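Local coordinates for ribulose bisphosphate carboxylase (Hyperthermus butylicus DSM 5456, PDB 6HUN), which probably catalyses the magnesium-dependent carboxylation of ribulose 1,5-bisphosphate to two molecules of 3-phosphoglycerate, as a type III Rubisco likely to serve archaeal AMP degradation, at residues 280-283 / 284-288; 296-299 / 300-304; 347-350 / 351-355; 436-439 / 440-444. All coordinates share one frame; numbering follows the deposited sequence.

Contact 1: residues 280-283 / 284-288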
loop_
_atom_site.group_PDB
_atom_site.type_symbol
_atom_site.label_atom_id
_atom_site.label_comp_id
_atom_site.label_asym_id
_atom_site.label_seq_id
_atom_site.Cartn_x
_atom_site.Cartn_y
_atom_site.Cartn_z
ATOM N N HIS A 280 10.999 -0.014 -9.378
ATOM C CA HIS A 280 12.234 -0.786 -9.563
ATOM C C HIS A 280 12.065 -1.870 -10.632
ATOM O O HIS A 280 12.951 -2.055 -11.490
ATOM C CB HIS A 280 12.628 -1.433 -8.240
ATOM C CG HIS A 280 14.029 -2.001 -8.236
ATOM N ND1 HIS A 280 15.139 -1.275 -8.621
ATOM C CD2 HIS A 280 14.489 -3.215 -7.861
ATOM C CE1 HIS A 280 16.219 -2.030 -8.513
ATOM N NE2 HIS A 280 15.848 -3.219 -8.064
ATOM N N ALA A 281 10.933 -2.582 -10.609
ATOM C CA ALA A 281 10.676 -3.567 -11.683
ATOM C C ALA A 281 10.650 -2.890 -13.050
ATOM O O ALA A 281 11.139 -3.461 -14.051
ATOM C CB ALA A 281 9.348 -4.277 -11.374
ATOM N N ARG A 282 10.192 -1.636 -13.101
ATOM C CA ARG A 282 10.130 -0.937 -14.379
ATOM C C ARG A 282 11.530 -0.619 -14.884
ATOM O O ARG A 282 11.810 -0.717 -16.098
ATOM C CB ARG A 282 9.253 0.328 -14.238
ATOM C CG ARG A 282 9.239 1.232 -15.453
ATOM C CD ARG A 282 8.755 0.490 -16.754
ATOM N NE ARG A 282 8.695 1.428 -17.856
ATOM C CZ ARG A 282 9.736 1.727 -18.626
ATOM N NH1 ARG A 282 10.904 1.094 -18.458
ATOM N NH2 ARG A 282 9.601 2.607 -19.625
ATOM N N GLU A 283 12.452 -0.295 -13.973
ATOM C CA GLU A 283 13.830 -0.120 -14.416
ATOM C C GLU A 283 14.429 -1.421 -14.895
ATOM O O GLU A 283 15.222 -1.420 -15.850
ATOM C CB GLU A 283 14.661 0.438 -13.246
ATOM C CG GLU A 283 14.494 1.914 -13.046
ATOM C CD GLU A 283 15.408 2.499 -11.954
ATOM O OE1 GLU A 283 15.671 3.734 -11.972
ATOM O OE2 GLU A 283 15.821 1.718 -11.064
ATOM N N LEU A 284 14.179 -2.537 -14.192
ATOM C CA LEU A 284 14.736 -3.790 -14.726
ATOM C C LEU A 284 14.071 -4.191 -16.037
ATOM O O LEU A 284 14.727 -4.776 -16.905
ATOM C CB LEU A 284 14.611 -4.928 -13.723
ATOM C CG LEU A 284 15.430 -4.613 -12.454
ATOM C CD1 LEU A 284 15.055 -5.539 -11.306
ATOM C CD2 LEU A 284 16.937 -4.625 -12.737
ATOM N N ALA A 285 12.785 -3.887 -16.207
ATOM C CA ALA A 285 12.155 -4.152 -17.497
ATOM C C ALA A 285 12.830 -3.365 -18.617
ATOM O O ALA A 285 12.904 -3.845 -19.764
ATOM C CB ALA A 285 10.652 -3.805 -17.423
ATOM N N GLU A 286 13.201 -2.103 -18.345
ATOM C CA GLU A 286 13.980 -1.351 -19.323
ATOM C C GLU A 286 15.253 -2.120 -19.702
ATOM O O GLU A 286 15.530 -2.397 -20.895
ATOM C CB GLU A 286 14.305 0.035 -18.719
ATOM C CG GLU A 286 14.973 1.036 -19.664
ATOM C CD GLU A 286 14.038 1.393 -20.784
ATOM O OE1 GLU A 286 12.817 1.507 -20.513
ATOM O OE2 GLU A 286 14.506 1.509 -21.943
ATOM N N GLU A 287 16.004 -2.532 -18.686
ATOM C CA GLU A 287 17.282 -3.210 -18.908
ATOM C C GLU A 287 17.103 -4.498 -19.718
ATOM O O GLU A 287 17.913 -4.804 -20.599
ATOM C CB GLU A 287 17.917 -3.515 -17.550
ATOM C CG GLU A 287 19.165 -4.413 -17.628
ATOM C CD GLU A 287 19.817 -4.605 -16.253
ATOM O OE1 GLU A 287 20.942 -5.175 -16.193
ATOM O OE2 GLU A 287 19.181 -4.195 -15.244
ATOM N N TYR A 288 16.046 -5.261 -19.430
ATOM C CA TYR A 288 15.866 -6.609 -19.939
ATOM C C TYR A 288 14.807 -6.687 -21.032
ATOM O O TYR A 288 14.454 -7.798 -21.466
ATOM C CB TYR A 288 15.488 -7.569 -18.807
ATOM C CG TYR A 288 16.536 -7.800 -17.731
ATOM C CD1 TYR A 288 17.786 -8.339 -18.023
ATOM C CD2 TYR A 288 16.223 -7.534 -16.395
ATOM C CE1 TYR A 288 18.718 -8.550 -16.983
ATOM C CE2 TYR A 288 17.112 -7.734 -15.395
ATOM C CZ TYR A 288 18.356 -8.230 -15.691
ATOM O OH TYR A 288 19.196 -8.424 -14.640
#
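Arg282 and Glu286, one helical turn apart, run side by side and close an i to i+4 salt bridge. In Arg282, CB points away from the following turn and CG stands anti to the backbone N (chi1 173°); the bend at chi2 then folds the chain back toward Glu286. NE finds its hydrogen bond elsewhere, on the carbonyl of Gly152. At the tip, NH1 donates to Glu286 OE1 over 2.8 Å with an N-H...O angle of 163°. The oxygen sits at the guanidinium edge, close to its plane, and receives the bond on its anti lone pair; guanidinium and carboxylate planes differ by 31°. NH1 also lies 3.6 Å from Glu286 CB, and NH2, hydrogen-bonded elsewhere, stands 3.5 Å from Glu286 OE1. Beneath this bridge the backbone bond from Glu286 N to Arg282 O, 3.0 Å long, fixes the spacing of the two residues. Nearby, Leu284 CD1 approaches His280 NE2 at 4.1 Å, obliquely to the ring, while NE2 is hydrogen-bonded to Glu252 OE2. Helix 275-288 is the crossover of the beta-alpha-beta unit between barrel strands 265-269 and 291-295; His280 and Leu284 face helix 248-260 and pack on Arg249 of the second subunit.

Contact 2: residues 296-299 / 300-304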
loop_
_atom_site.group_PDB
_atom_site.type_symbol
_atom_site.label_atom_id
_atom_site.label_comp_id
_atom_site.label_asym_id
_atom_site.label_seq_id
_atom_site.Cartn_x
_atom_site.Cartn_y
_atom_site.Cartn_z
ATOM N N ARG A 296 -3.603 -5.704 -9.196
ATOM C CA ARG A 296 -3.971 -4.688 -8.197
ATOM C C ARG A 296 -4.460 -5.249 -6.858
ATOM O O ARG A 296 -5.119 -4.521 -6.119
ATOM C CB ARG A 296 -5.051 -3.773 -8.788
ATOM C CG ARG A 296 -6.237 -4.625 -9.329
ATOM C CD ARG A 296 -7.444 -3.710 -9.839
ATOM N NE ARG A 296 -8.642 -4.515 -10.051
ATOM C CZ ARG A 296 -9.879 -4.034 -10.129
ATOM N NH1 ARG A 296 -10.092 -2.714 -10.047
ATOM N NH2 ARG A 296 -10.900 -4.870 -10.270
ATOM N N ALA A 297 -4.122 -6.499 -6.501
ATOM C CA ALA A 297 -4.564 -7.037 -5.214
ATOM C C ALA A 297 -4.246 -6.070 -4.082
ATOM O O ALA A 297 -3.162 -5.480 -4.080
ATOM C CB ALA A 297 -3.861 -8.389 -4.983
ATOM N N PHE A 298 -5.240 -5.869 -3.197
ATOM C CA PHE A 298 -5.311 -5.044 -1.994
ATOM C C PHE A 298 -6.076 -3.759 -2.290
ATOM O O PHE A 298 -6.588 -3.092 -1.376
ATOM C CB PHE A 298 -3.919 -4.661 -1.416
ATOM C CG PHE A 298 -4.020 -3.836 -0.153
ATOM C CD1 PHE A 298 -4.636 -4.383 0.983
ATOM C CD2 PHE A 298 -3.559 -2.491 -0.144
ATOM C CE1 PHE A 298 -4.702 -3.627 2.194
ATOM C CE2 PHE A 298 -3.576 -1.738 1.124
ATOM C CZ PHE A 298 -4.179 -2.316 2.234
ATOM N N HIS A 299 -6.246 -3.408 -3.589
ATOM C CA HIS A 299 -6.876 -2.107 -3.899
ATOM C C HIS A 299 -8.249 -1.977 -3.266
ATOM O O HIS A 299 -8.631 -0.871 -2.840
ATOM C CB HIS A 299 -7.055 -1.893 -5.439
ATOM C CG HIS A 299 -8.201 -2.685 -6.021
ATOM N ND1 HIS A 299 -9.456 -2.131 -6.207
ATOM C CD2 HIS A 299 -8.320 -4.003 -6.357
ATOM C CE1 HIS A 299 -10.285 -3.057 -6.649
ATOM N NE2 HIS A 299 -9.633 -4.212 -6.711
ATOM N N ALA A 300 -9.004 -3.082 -3.100
ATOM C CA ALA A 300 -10.375 -2.888 -2.659
ATOM C C ALA A 300 -10.487 -2.617 -1.155
ATOM O O ALA A 300 -11.596 -2.320 -0.663
ATOM C CB ALA A 300 -11.281 -4.093 -2.995
ATOM N N ALA A 301 -9.351 -2.664 -0.433
ATOM C CA ALA A 301 -9.375 -2.200 0.953
ATOM C C ALA A 301 -9.598 -0.700 1.027
ATOM O O ALA A 301 -10.009 -0.176 2.075
ATOM C CB ALA A 301 -8.019 -2.550 1.640
ATOM N N PHE A 302 -9.257 0.007 -0.049
ATOM C CA PHE A 302 -9.431 1.445 0.006
ATOM C C PHE A 302 -10.080 2.075 -1.224
ATOM O O PHE A 302 -10.269 3.284 -1.215
ATOM C CB PHE A 302 -8.061 2.131 0.259
ATOM C CG PHE A 302 -6.995 1.838 -0.777
ATOM C CD1 PHE A 302 -6.888 2.644 -1.971
ATOM C CD2 PHE A 302 -6.114 0.794 -0.601
ATOM C CE1 PHE A 302 -5.825 2.373 -2.946
ATOM C CE2 PHE A 302 -5.099 0.502 -1.557
ATOM C CZ PHE A 302 -4.944 1.275 -2.715
ATOM N N THR A 303 -10.406 1.302 -2.293
ATOM C CA THR A 303 -11.064 1.931 -3.452
ATOM C C THR A 303 -12.579 1.681 -3.486
ATOM O O THR A 303 -13.285 2.236 -4.359
ATOM C CB THR A 303 -10.482 1.372 -4.772
ATOM O OG1 THR A 303 -10.870 -0.012 -4.836
ATOM C CG2 THR A 303 -8.968 1.592 -4.940
ATOM N N ARG A 304 -13.149 0.945 -2.524
ATOM C CA ARG A 304 -14.595 0.650 -2.573
ATOM C C ARG A 304 -15.490 1.759 -2.020
ATOM O O ARG A 304 -16.603 1.934 -2.494
ATOM C CB ARG A 304 -14.874 -0.658 -1.805
ATOM C CG ARG A 304 -14.530 -1.848 -2.672
ATOM C CD ARG A 304 -14.997 -3.227 -2.047
ATOM N NE ARG A 304 -16.417 -3.451 -2.042
ATOM C CZ ARG A 304 -16.968 -4.639 -1.807
ATOM N NH1 ARG A 304 -16.173 -5.693 -1.606
ATOM N NH2 ARG A 304 -18.276 -4.793 -1.840
HETATM O O HOH W 1 -8.256 -6.141 -3.427
#
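His299 O gathers the amides of the first turn of helix 300-303: Phe302 N reaches it at 3.0 Å from above the carbonyl plane, and Thr303 N at 2.9 Å within that plane, though more bent (136°). One residue earlier, Phe298 O takes Ala301 N, also from above its plane. Ala300 N donates instead to a water 3.2 Å away, which also accepts from Phe298 N, bridging the two amides. The side chains add a further link, His299 ND1 to Thr303 OG1 at 2.9 Å, with either atom a possible donor. Thr303 OG1, between its backbone N and carbonyl carbon (chi1 67°), lies at the imidazole edge and also 3.1 Å from His299 O, a weak contact that leaves its proton unassigned. Ala300 CB covers one face of this ring in a CH-pi contact, and Arg296 NH1 lies against the opposite face. A leucine at His299 would probably leave Thr303 OG1 without its ring-nitrogen partner and the Arg296 guanidinium without a flat surface to lie on. Ala301 CB sits over the Phe298 face, 3.5 Å from CE1, and Phe298 meets Phe302 of the second subunit edge-to-face. The type II turn, closed by His299 N to Arg296 O at 3.0 Å, leads from barrel strand 291-295 into helix 300-303, a loop of the TIM-barrel active site carrying Arg296, a predicted substrate-binding residue.

Contact 3: residues 347-350 / 351-355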
loop_
_atom_site.group_PDB
_atom_site.type_symbol
_atom_site.label_atom_id
_atom_site.label_comp_id
_atom_site.label_asym_id
_atom_site.label_seq_id
_atom_site.Cartn_x
_atom_site.Cartn_y
_atom_site.Cartn_z
ATOM N N HIS A 347 -12.204 4.230 -16.521
ATOM C CA HIS A 347 -10.926 3.546 -16.259
ATOM C C HIS A 347 -10.211 3.152 -17.544
ATOM O O HIS A 347 -8.986 3.277 -17.644
ATOM C CB HIS A 347 -11.108 2.260 -15.487
ATOM C CG HIS A 347 -11.637 2.426 -14.103
ATOM N ND1 HIS A 347 -12.025 1.345 -13.339
ATOM C CD2 HIS A 347 -11.857 3.534 -13.353
ATOM C CE1 HIS A 347 -12.460 1.787 -12.168
ATOM N NE2 HIS A 347 -12.376 3.111 -12.154
ATOM N N THR A 348 -10.938 2.540 -18.477
ATOM C CA THR A 348 -10.281 2.162 -19.740
ATOM C C THR A 348 -9.820 3.405 -20.483
ATOM O O THR A 348 -8.717 3.428 -21.044
ATOM C CB THR A 348 -11.223 1.343 -20.666
ATOM O OG1 THR A 348 -12.210 2.207 -21.231
ATOM C CG2 THR A 348 -11.883 0.184 -19.904
ATOM N N ARG A 349 -10.623 4.480 -20.447
ATOM C CA ARG A 349 -10.183 5.675 -21.159
ATOM C C ARG A 349 -8.929 6.256 -20.547
ATOM O O ARG A 349 -8.010 6.647 -21.271
ATOM C CB ARG A 349 -11.270 6.763 -21.202
ATOM C CG ARG A 349 -12.461 6.476 -22.087
ATOM C CD ARG A 349 -13.486 7.633 -21.955
ATOM N NE ARG A 349 -12.910 8.862 -22.507
ATOM C CZ ARG A 349 -13.049 10.094 -22.008
ATOM N NH1 ARG A 349 -12.448 11.110 -22.629
ATOM N NH2 ARG A 349 -13.779 10.324 -20.914
ATOM N N ILE A 350 -8.848 6.306 -19.217
ATOM C CA ILE A 350 -7.673 6.969 -18.641
ATOM C C ILE A 350 -6.380 6.152 -18.856
ATOM O O ILE A 350 -5.295 6.730 -18.932
ATOM C CB ILE A 350 -7.891 7.298 -17.150
ATOM C CG1 ILE A 350 -6.796 8.300 -16.657
ATOM C CG2 ILE A 350 -7.872 6.006 -16.221
ATOM C CD1 ILE A 350 -6.873 9.683 -17.391
ATOM N N VAL A 351 -6.447 4.825 -18.972
ATOM C CA VAL A 351 -5.220 4.061 -19.197
ATOM C C VAL A 351 -4.872 3.913 -20.677
ATOM O O VAL A 351 -3.694 3.645 -20.997
ATOM C CB VAL A 351 -5.259 2.667 -18.516
ATOM C CG1 VAL A 351 -5.593 2.805 -17.003
ATOM C CG2 VAL A 351 -6.284 1.735 -19.179
ATOM N N ARG A 352 -5.843 4.100 -21.614
ATOM C CA ARG A 352 -5.520 3.882 -23.023
ATOM C C ARG A 352 -5.326 5.167 -23.804
ATOM O O ARG A 352 -4.677 5.134 -24.851
ATOM C CB ARG A 352 -6.623 3.093 -23.745
ATOM C CG ARG A 352 -6.743 1.690 -23.243
ATOM C CD ARG A 352 -7.485 0.920 -24.382
ATOM N NE ARG A 352 -8.839 1.434 -24.626
ATOM C CZ ARG A 352 -9.901 0.645 -24.823
ATOM N NH1 ARG A 352 -9.759 -0.664 -24.731
ATOM N NH2 ARG A 352 -11.110 1.144 -25.048
ATOM N N GLU A 353 -5.980 6.255 -23.426
ATOM C CA GLU A 353 -6.003 7.435 -24.291
ATOM C C GLU A 353 -4.728 8.262 -24.230
ATOM O O GLU A 353 -3.985 8.260 -23.244
ATOM C CB GLU A 353 -7.188 8.296 -23.937
ATOM C CG GLU A 353 -8.448 7.622 -24.440
ATOM C CD GLU A 353 -9.657 8.483 -24.278
ATOM O OE1 GLU A 353 -9.629 9.406 -23.431
ATOM O OE2 GLU A 353 -10.650 8.212 -24.961
ATOM N N GLN A 354 -4.461 8.980 -25.330
ATOM C CA GLN A 354 -3.342 9.910 -25.292
ATOM C C GLN A 354 -3.725 11.257 -24.701
ATOM O O GLN A 354 -2.840 12.006 -24.262
ATOM C CB GLN A 354 -2.752 10.116 -26.708
ATOM C CG GLN A 354 -1.665 9.081 -27.038
ATOM C CD GLN A 354 -0.875 8.587 -25.792
ATOM O OE1 GLN A 354 -1.023 7.420 -25.395
ATOM N NE2 GLN A 354 -0.001 9.442 -25.221
ATOM N N TYR A 355 -5.015 11.572 -24.688
ATOM C CA TYR A 355 -5.516 12.839 -24.172
ATOM C C TYR A 355 -6.884 12.543 -23.564
ATOM O O TYR A 355 -7.875 12.445 -24.278
ATOM C CB TYR A 355 -5.607 13.908 -25.249
ATOM C CG TYR A 355 -5.450 15.308 -24.694
ATOM C CD1 TYR A 355 -6.208 15.731 -23.595
ATOM C CD2 TYR A 355 -4.540 16.209 -25.248
ATOM C CE1 TYR A 355 -6.069 17.012 -23.063
ATOM C CE2 TYR A 355 -4.401 17.500 -24.734
ATOM C CZ TYR A 355 -5.166 17.896 -23.641
ATOM O OH TYR A 355 -5.025 19.171 -23.116
#
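Arg349 and Glu353 pair across the C-terminal turn of helix 339-352, one of the helices around the Rubisco TIM barrel. Their side chains meet at a slant, with guanidinium and carboxylate planes 78° apart, too steep for a flat two-pronged pair. Arg349 NE sends a weak but nearly straight bond (165°) to Glu353 OE2 at 3.4 Å; OE2 is at the guanidinium edge, whereas OE1 approaches NH1 obliquely at the same distance. The Arg349 chain bends at chi3 (66°), which brings NE and NH1 alongside the carboxylate. The guanidinium is shared: NH1 also donates to Arg357 O and NH2 bridges to Glu346. A methionine at Arg349 would probably leave the carboxylates of Glu353 and Glu346 without this common positive partner and the carbonyl of Arg357 without its donor. Thr348 and Arg352 run alongside, pointing the same way, and Thr348 OG1 stands over a guanidinium face, 4.1 Å from NH2. At that distance over the face this is proximity only; OG1 bonds to Leu345 O, and Arg352 NH1 to Met396 O. Ile350 and Val351, packed on Phe313 and Ala316 of helix 312-322, cross at about a right angle, Ile350 CG2 meeting Val351 CG1 at 4.0 Å. Glu353 is the first residue to leave helical backbone angles, yet its N donates to Arg349 O at 3.0 Å and its CB lies 3.2 Å from that oxygen.

Contact 4: residues 436-439 / 440-444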
loop_
_atom_site.group_PDB
_atom_site.type_symbol
_atom_site.label_atom_id
_atom_site.label_comp_id
_atom_site.label_asym_id
_atom_site.label_seq_id
_atom_site.Cartn_x
_atom_site.Cartn_y
_atom_site.Cartn_z
ATOM N N ASP A 436 -24.695 -17.289 -32.977
ATOM C CA ASP A 436 -25.533 -18.407 -33.412
ATOM C C ASP A 436 -25.130 -18.889 -34.810
ATOM O O ASP A 436 -24.925 -20.085 -35.031
ATOM C CB ASP A 436 -27.013 -17.994 -33.340
ATOM C CG ASP A 436 -27.535 -17.929 -31.889
ATOM O OD1 ASP A 436 -26.845 -18.464 -30.986
ATOM O OD2 ASP A 436 -28.630 -17.365 -31.635
ATOM N N GLU A 437 -24.912 -17.957 -35.737
ATOM C CA GLU A 437 -24.496 -18.323 -37.093
ATOM C C GLU A 437 -23.099 -18.929 -37.107
ATOM O O GLU A 437 -22.843 -19.934 -37.781
ATOM C CB GLU A 437 -24.556 -17.087 -37.987
ATOM C CG GLU A 437 -24.182 -17.305 -39.435
ATOM C CD GLU A 437 -24.288 -16.018 -40.241
ATOM O OE1 GLU A 437 -23.636 -15.912 -41.297
ATOM O OE2 GLU A 437 -25.024 -15.096 -39.822
ATOM N N TYR A 438 -22.162 -18.318 -36.372
ATOM C CA TYR A 438 -20.800 -18.843 -36.372
ATOM C C TYR A 438 -20.761 -20.244 -35.788
ATOM O O TYR A 438 -20.026 -21.114 -36.273
ATOM C CB TYR A 438 -19.863 -17.915 -35.575
ATOM C CG TYR A 438 -18.437 -17.949 -36.067
ATOM C CD1 TYR A 438 -18.128 -17.552 -37.341
ATOM C CD2 TYR A 438 -17.387 -18.345 -35.235
ATOM C CE1 TYR A 438 -16.837 -17.589 -37.827
ATOM C CE2 TYR A 438 -16.061 -18.363 -35.700
ATOM C CZ TYR A 438 -15.796 -17.980 -36.999
ATOM O OH TYR A 438 -14.524 -17.993 -37.499
ATOM N N ALA A 439 -21.569 -20.484 -34.763
ATOM C CA ALA A 439 -21.547 -21.738 -34.023
ATOM C C ALA A 439 -22.242 -22.855 -34.763
ATOM O O ALA A 439 -22.913 -23.687 -34.163
ATOM C CB ALA A 439 -22.185 -21.535 -32.655
ATOM N N ARG A 440 -22.145 -22.878 -36.069
ATOM C CA ARG A 440 -22.691 -23.996 -36.805
ATOM C C ARG A 440 -21.659 -24.699 -37.624
ATOM O O ARG A 440 -21.810 -25.894 -37.879
ATOM C CB ARG A 440 -23.828 -23.539 -37.710
ATOM C CG ARG A 440 -25.079 -23.364 -36.956
ATOM C CD ARG A 440 -26.202 -23.954 -37.749
ATOM N NE ARG A 440 -26.361 -25.397 -37.584
ATOM C CZ ARG A 440 -26.629 -26.263 -38.555
ATOM N NH1 ARG A 440 -26.754 -27.543 -38.258
ATOM N NH2 ARG A 440 -26.810 -25.866 -39.812
ATOM N N GLU A 441 -20.623 -24.004 -38.051
ATOM C CA GLU A 441 -19.488 -24.698 -38.619
ATOM C C GLU A 441 -18.318 -24.700 -37.656
ATOM O O GLU A 441 -17.176 -24.895 -38.083
ATOM C CB GLU A 441 -19.115 -24.094 -39.975
ATOM C CG GLU A 441 -20.292 -24.085 -40.968
ATOM C CD GLU A 441 -20.664 -25.477 -41.500
ATOM O OE1 GLU A 441 -19.750 -26.303 -41.710
ATOM O OE2 GLU A 441 -21.870 -25.745 -41.749
ATOM N N HIS A 442 -18.577 -24.501 -36.356
ATOM C CA HIS A 442 -17.495 -24.435 -35.365
ATOM C C HIS A 442 -17.886 -25.201 -34.104
ATOM O O HIS A 442 -18.559 -24.658 -33.223
ATOM C CB HIS A 442 -17.123 -22.992 -35.080
ATOM C CG HIS A 442 -16.337 -22.385 -36.194
ATOM N ND1 HIS A 442 -16.909 -21.578 -37.156
ATOM C CD2 HIS A 442 -15.049 -22.563 -36.568
ATOM C CE1 HIS A 442 -15.990 -21.238 -38.041
ATOM N NE2 HIS A 442 -14.852 -21.823 -37.707
ATOM N N ARG A 443 -17.389 -26.445 -34.016
ATOM C CA ARG A 443 -17.811 -27.414 -33.004
ATOM C C ARG A 443 -17.528 -26.915 -31.584
ATOM O O ARG A 443 -18.436 -26.832 -30.748
ATOM C CB ARG A 443 -17.086 -28.752 -33.214
ATOM C CG ARG A 443 -17.308 -29.575 -34.516
ATOM C CD ARG A 443 -16.801 -28.939 -35.826
ATOM N NE ARG A 443 -15.401 -28.567 -35.692
ATOM C CZ ARG A 443 -14.893 -27.419 -36.135
ATOM N NH1 ARG A 443 -15.659 -26.590 -36.836
ATOM N NH2 ARG A 443 -13.611 -27.108 -35.926
ATOM N N GLU A 444 -16.252 -26.640 -31.284
ATOM C CA GLU A 444 -15.838 -26.269 -29.928
ATOM C C GLU A 444 -16.707 -25.142 -29.369
ATOM O O GLU A 444 -17.250 -25.236 -28.261
ATOM C CB GLU A 444 -14.347 -25.873 -29.931
ATOM C CG GLU A 444 -13.380 -26.976 -30.434
ATOM C CD GLU A 444 -13.210 -27.038 -31.978
ATOM O OE1 GLU A 444 -14.063 -26.502 -32.709
ATOM O OE2 GLU A 444 -12.223 -27.643 -32.462
#
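His442 ND1 donates to Tyr438 O over 3.3 Å, with an N-H...O angle of 153°. The carbonyl oxygen lies almost exactly in the imidazole plane, while the donor is tilted 30° from the carbonyl plane. Three weak backbone bonds accompany it. Arg440 N lies 2.8 Å from Tyr438 O and also leans on Glu437 O, and Glu441 N makes a long approach to Tyr438 O. Tyr438 O therefore gathers a side-chain donor and two backbone amides where the helical pattern breaks down. The backbone angles record the change of course: Ala439 is the first residue after helix 435-438 to leave helical angles, and His442 occupies the N-cap position of helix 443-452. This is a tight helix-to-helix connection near the C-terminal end of the catalytic domain, at the protein surface and away from the predicted active-site residues. The hydrogen bond also helps set the imidazole over the phenol ring. The two rings form an offset stack, with centroids 4.2 Å apart and planes inclined by 18°. His442 ND1 lies above the middle of the Tyr438 ring, while CE1 reaches out over CZ at 3.4 Å. With CG roughly opposite the backbone N, the Tyr438 ring comes back to lie face to face with the imidazole, although CB itself points away. The phenol OH, still close beside His442 CE1, is hydrogen-bonded to Lys431 NZ. On helix 415-431, Ala428 and Glu427 pack against the tyrosine and Gln424 against the histidine; Ala439 rests on Leu445 and Leu449.

All four contacts are local and follow one another along the chain, with none nested or crossing. Contact 1 spans successive turns of helix 275-288, between barrel strands 265-269 and 291-295. Contact 2 closes the turn just after strand 291-295 and enters helix 300-303; its centre is about 25 Å from that of contact 1, yet both touch the second subunit. Contact 3 ends helix 339-352, following barrel strand 326-328, and its nearest atoms come within about 6 Å of contact 2 without touching. Contact 4 joins helices 435-438 and 443-452 after the last barrel strand, its centre about 35 Å or more from the other three.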